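Local coordinates for USG-1 protein homolog (Pseudomonas aeruginosa, PDB 2HJS) that is probably an NAD(P)-dependent oxidoreductase of the aspartate-semialdehyde dehydrogenase family that pairs into a dimer, at residues S247-V258 against D305-V314. Numbering follows the deposited sequence. Where two conformers were deposited one is given.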
# COMPACT_ATOMS: atom_id res chain seq x y z
N SER A 247 -3.96 -3.78 -6.41
CA SER A 247 -3.20 -2.57 -6.69
C SER A 247 -1.72 -2.82 -6.31
O SER A 247 -1.42 -3.05 -5.14
CB SER A 247 -3.75 -1.38 -5.87
OG SER A 247 -5.14 -1.20 -6.12
N LEU A 248 -0.82 -2.78 -7.28
CA LEU A 248 0.57 -3.17 -7.02
C LEU A 248 1.52 -1.99 -7.20
O LEU A 248 1.43 -1.29 -8.20
CB LEU A 248 1.01 -4.29 -7.96
CG LEU A 248 0.06 -5.49 -8.18
CD1 LEU A 248 0.72 -6.51 -9.11
CD2 LEU A 248 -0.28 -6.14 -6.84
N SER A 249 2.42 -1.79 -6.25
CA SER A 249 3.49 -0.82 -6.40
C SER A 249 4.81 -1.58 -6.52
O SER A 249 5.23 -2.30 -5.63
CB SER A 249 3.50 0.15 -5.22
OG SER A 249 4.62 1.01 -5.35
N VAL A 250 5.45 -1.42 -7.68
CA VAL A 250 6.62 -2.19 -8.05
C VAL A 250 7.82 -1.25 -8.20
O VAL A 250 7.68 -0.16 -8.74
CB VAL A 250 6.35 -2.95 -9.39
CG1 VAL A 250 7.56 -3.77 -9.85
CG2 VAL A 250 5.08 -3.88 -9.26
N THR A 251 8.99 -1.66 -7.70
CA THR A 251 10.27 -0.98 -7.96
C THR A 251 11.25 -1.97 -8.56
O THR A 251 11.52 -3.02 -7.97
CB THR A 251 10.91 -0.42 -6.69
OG1 THR A 251 9.92 0.27 -5.95
CG2 THR A 251 12.05 0.56 -7.02
N LEU A 252 11.76 -1.66 -9.74
CA LEU A 252 12.80 -2.46 -10.34
C LEU A 252 14.12 -1.73 -10.26
O LEU A 252 14.21 -0.57 -10.63
CB LEU A 252 12.52 -2.73 -11.83
CG LEU A 252 11.11 -3.12 -12.28
CD1 LEU A 252 11.14 -3.54 -13.74
CD2 LEU A 252 10.69 -4.27 -11.45
N GLN A 253 15.14 -2.43 -9.76
CA GLN A 253 16.50 -1.93 -9.77
C GLN A 253 17.22 -2.60 -10.92
O GLN A 253 17.40 -3.82 -10.93
CB GLN A 253 17.20 -2.25 -8.46
CG GLN A 253 18.62 -1.71 -8.35
CD GLN A 253 18.65 -0.24 -8.02
OE1 GLN A 253 17.97 0.21 -7.11
NE2 GLN A 253 19.44 0.52 -8.77
N CYS A 254 17.61 -1.80 -11.91
CA CYS A 254 18.20 -2.33 -13.11
C CYS A 254 19.69 -2.09 -13.20
O CYS A 254 20.24 -1.31 -12.44
CB CYS A 254 17.50 -1.76 -14.33
SG CYS A 254 15.73 -2.11 -14.25
N ALA A 255 20.33 -2.77 -14.15
CA ALA A 255 21.77 -2.74 -14.29
C ALA A 255 22.25 -1.43 -14.93
O ALA A 255 23.35 -0.99 -14.66
CB ALA A 255 22.25 -3.96 -15.11
N GLU A 256 21.38 -0.84 -15.76
CA GLU A 256 21.69 0.31 -16.61
C GLU A 256 20.61 1.38 -16.35
O GLU A 256 19.50 1.03 -15.93
CB GLU A 256 21.63 -0.12 -18.09
CG GLU A 256 22.33 -1.46 -18.44
CD GLU A 256 21.66 -2.24 -19.58
OE1 GLU A 256 21.11 -3.35 -19.31
OE2 GLU A 256 21.66 -1.75 -20.73
N PRO A 257 20.93 2.69 -16.56
CA PRO A 257 19.84 3.69 -16.55
C PRO A 257 18.65 3.29 -17.44
O PRO A 257 18.85 2.87 -18.59
CB PRO A 257 20.52 4.95 -17.08
CG PRO A 257 21.97 4.80 -16.66
CD PRO A 257 22.25 3.33 -16.78
N VAL A 258 17.44 3.38 -16.91
CA VAL A 258 16.25 2.92 -17.61
C VAL A 258 15.78 3.94 -18.64
O VAL A 258 15.63 5.12 -18.33
CB VAL A 258 15.10 2.59 -16.62
CG1 VAL A 258 13.86 2.11 -17.35
CG2 VAL A 258 15.53 1.52 -15.63
N ASP A 305 18.17 7.79 -8.47
CA ASP A 305 18.78 6.69 -9.25
C ASP A 305 18.07 6.49 -10.60
O ASP A 305 16.94 6.01 -10.63
CB ASP A 305 18.67 5.40 -8.41
CG ASP A 305 19.59 4.22 -8.90
OD1 ASP A 305 20.05 4.12 -10.09
OD2 ASP A 305 19.81 3.32 -8.03
N PRO A 306 18.72 6.88 -11.72
CA PRO A 306 18.20 6.56 -13.05
C PRO A 306 18.11 5.04 -13.34
O PRO A 306 17.40 4.65 -14.25
CB PRO A 306 19.19 7.24 -14.01
CG PRO A 306 20.40 7.54 -13.20
CD PRO A 306 19.98 7.66 -11.78
N CYS A 307 18.82 4.22 -12.56
CA CYS A 307 18.77 2.75 -12.71
C CYS A 307 17.52 2.11 -12.05
O CYS A 307 17.34 0.89 -12.11
CB CYS A 307 20.06 2.11 -12.16
SG CYS A 307 21.64 2.72 -12.88
N GLN A 308 16.67 2.93 -11.43
CA GLN A 308 15.41 2.50 -10.82
C GLN A 308 14.21 2.88 -11.66
O GLN A 308 14.15 3.99 -12.20
CB GLN A 308 15.22 3.18 -9.47
CG GLN A 308 15.92 2.51 -8.33
CD GLN A 308 15.87 3.33 -7.07
OE1 GLN A 308 15.07 4.26 -6.93
NE2 GLN A 308 16.78 3.02 -6.15
N VAL A 309 13.23 1.99 -11.77
CA VAL A 309 11.98 2.34 -12.43
C VAL A 309 10.86 1.83 -11.55
O VAL A 309 10.93 0.71 -11.05
CB VAL A 309 11.88 1.82 -13.93
CG1 VAL A 309 12.05 0.30 -14.03
CG2 VAL A 309 10.54 2.24 -14.59
N ASN A 310 9.85 2.67 -11.36
CA ASN A 310 8.64 2.31 -10.63
C ASN A 310 7.52 2.06 -11.59
O ASN A 310 7.48 2.69 -12.63
CB ASN A 310 8.21 3.45 -9.73
CG ASN A 310 9.14 3.66 -8.58
OD1 ASN A 310 10.10 4.43 -8.67
ND2 ASN A 310 8.92 2.92 -7.50
N LEU A 311 6.61 1.14 -11.22
CA LEU A 311 5.39 0.89 -11.98
C LEU A 311 4.26 0.80 -10.96
O LEU A 311 4.47 0.33 -9.86
CB LEU A 311 5.45 -0.48 -12.70
CG LEU A 311 6.65 -0.89 -13.53
CD1 LEU A 311 6.50 -2.36 -13.82
CD2 LEU A 311 6.65 -0.13 -14.84
N TRP A 312 3.06 1.18 -11.38
CA TRP A 312 1.84 0.96 -10.59
C TRP A 312 0.92 0.14 -11.47
O TRP A 312 0.71 0.47 -12.62
CB TRP A 312 1.23 2.30 -10.22
CG TRP A 312 -0.23 2.29 -9.75
CD1 TRP A 312 -1.35 2.55 -10.53
CD2 TRP A 312 -0.72 2.07 -8.42
NE1 TRP A 312 -2.48 2.49 -9.75
CE2 TRP A 312 -2.12 2.20 -8.46
CE3 TRP A 312 -0.10 1.77 -7.19
CZ2 TRP A 312 -2.93 2.07 -7.31
CZ3 TRP A 312 -0.90 1.63 -6.05
CH2 TRP A 312 -2.30 1.79 -6.13
N ILE A 313 0.42 -0.97 -10.93
CA ILE A 313 -0.35 -1.93 -11.72
C ILE A 313 -1.71 -2.14 -11.06
O ILE A 313 -1.79 -2.32 -9.84
CB ILE A 313 0.39 -3.30 -11.79
CG1 ILE A 313 1.82 -3.12 -12.33
CG2 ILE A 313 -0.44 -4.31 -12.63
CD1 ILE A 313 2.69 -4.38 -12.20
N VAL A 314 -2.79 -2.06 -11.83
CA VAL A 314 -4.08 -2.43 -11.27
C VAL A 314 -4.77 -3.40 -12.19
O VAL A 314 -4.71 -3.27 -13.41
CB VAL A 314 -5.02 -1.21 -10.88
CG1 VAL A 314 -4.38 -0.31 -9.73
CG2 VAL A 314 -5.43 -0.38 -12.07
O HOH W 1 5.83 2.00 -7.48
O HOH W 2 15.99 6.42 -16.04
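Leu248, Val250 and Leu252 each exchange two backbone hydrogen bonds with Ile313, Leu311 and Val309 in turn, and with segment axes 4.7 Å apart at 164° this defines an antiparallel ladder. Beyond it, Cys254 N donates to Cys307 O (2.7 Å) and Val258 N to Pro306 O (2.9 Å), bonds that keep the chain following strand 247-254 against the type I turn of Asp305 to Gln308. On the face of Leu248, Val250 and Leu252 the pairing is apolar: Val250 CG2 meets Ile313 CD1 at 3.8 Å, and Leu252 CB lies alongside Val309 CG1. Val258 crosses Val309 at about a right angle, its CG1 4.0 Å from Val309 CB. These are central strands of the mixed sheet in the dimerisation domain; helix 133-145 packs on this face, whereas the other meets the second subunit. There, water 1 joins Ser249 OG, Val250 O and Asn310 ND2, while Thr251 OG1 and Asn310 OD1 are bonded to Asn155 and Asn234 of the second subunit, respectively. In one of its two conformers, hence less certainly, Gln253 bends at chi2 (79°): NE2 reaches Asp305 OD2 (2.9 Å) from above the carboxylate plane, and OE1 accepts Gln308 NE2 (3.2 Å) on a lone pair, the two amide planes 83° apart. Gln308 OE1 bonds to Asn234 of that subunit. At the ladder's other end, Ser247 CB approaches Trp312 CH2 obliquely at 3.5 Å, and the indole NE1 is held by Pro282 O.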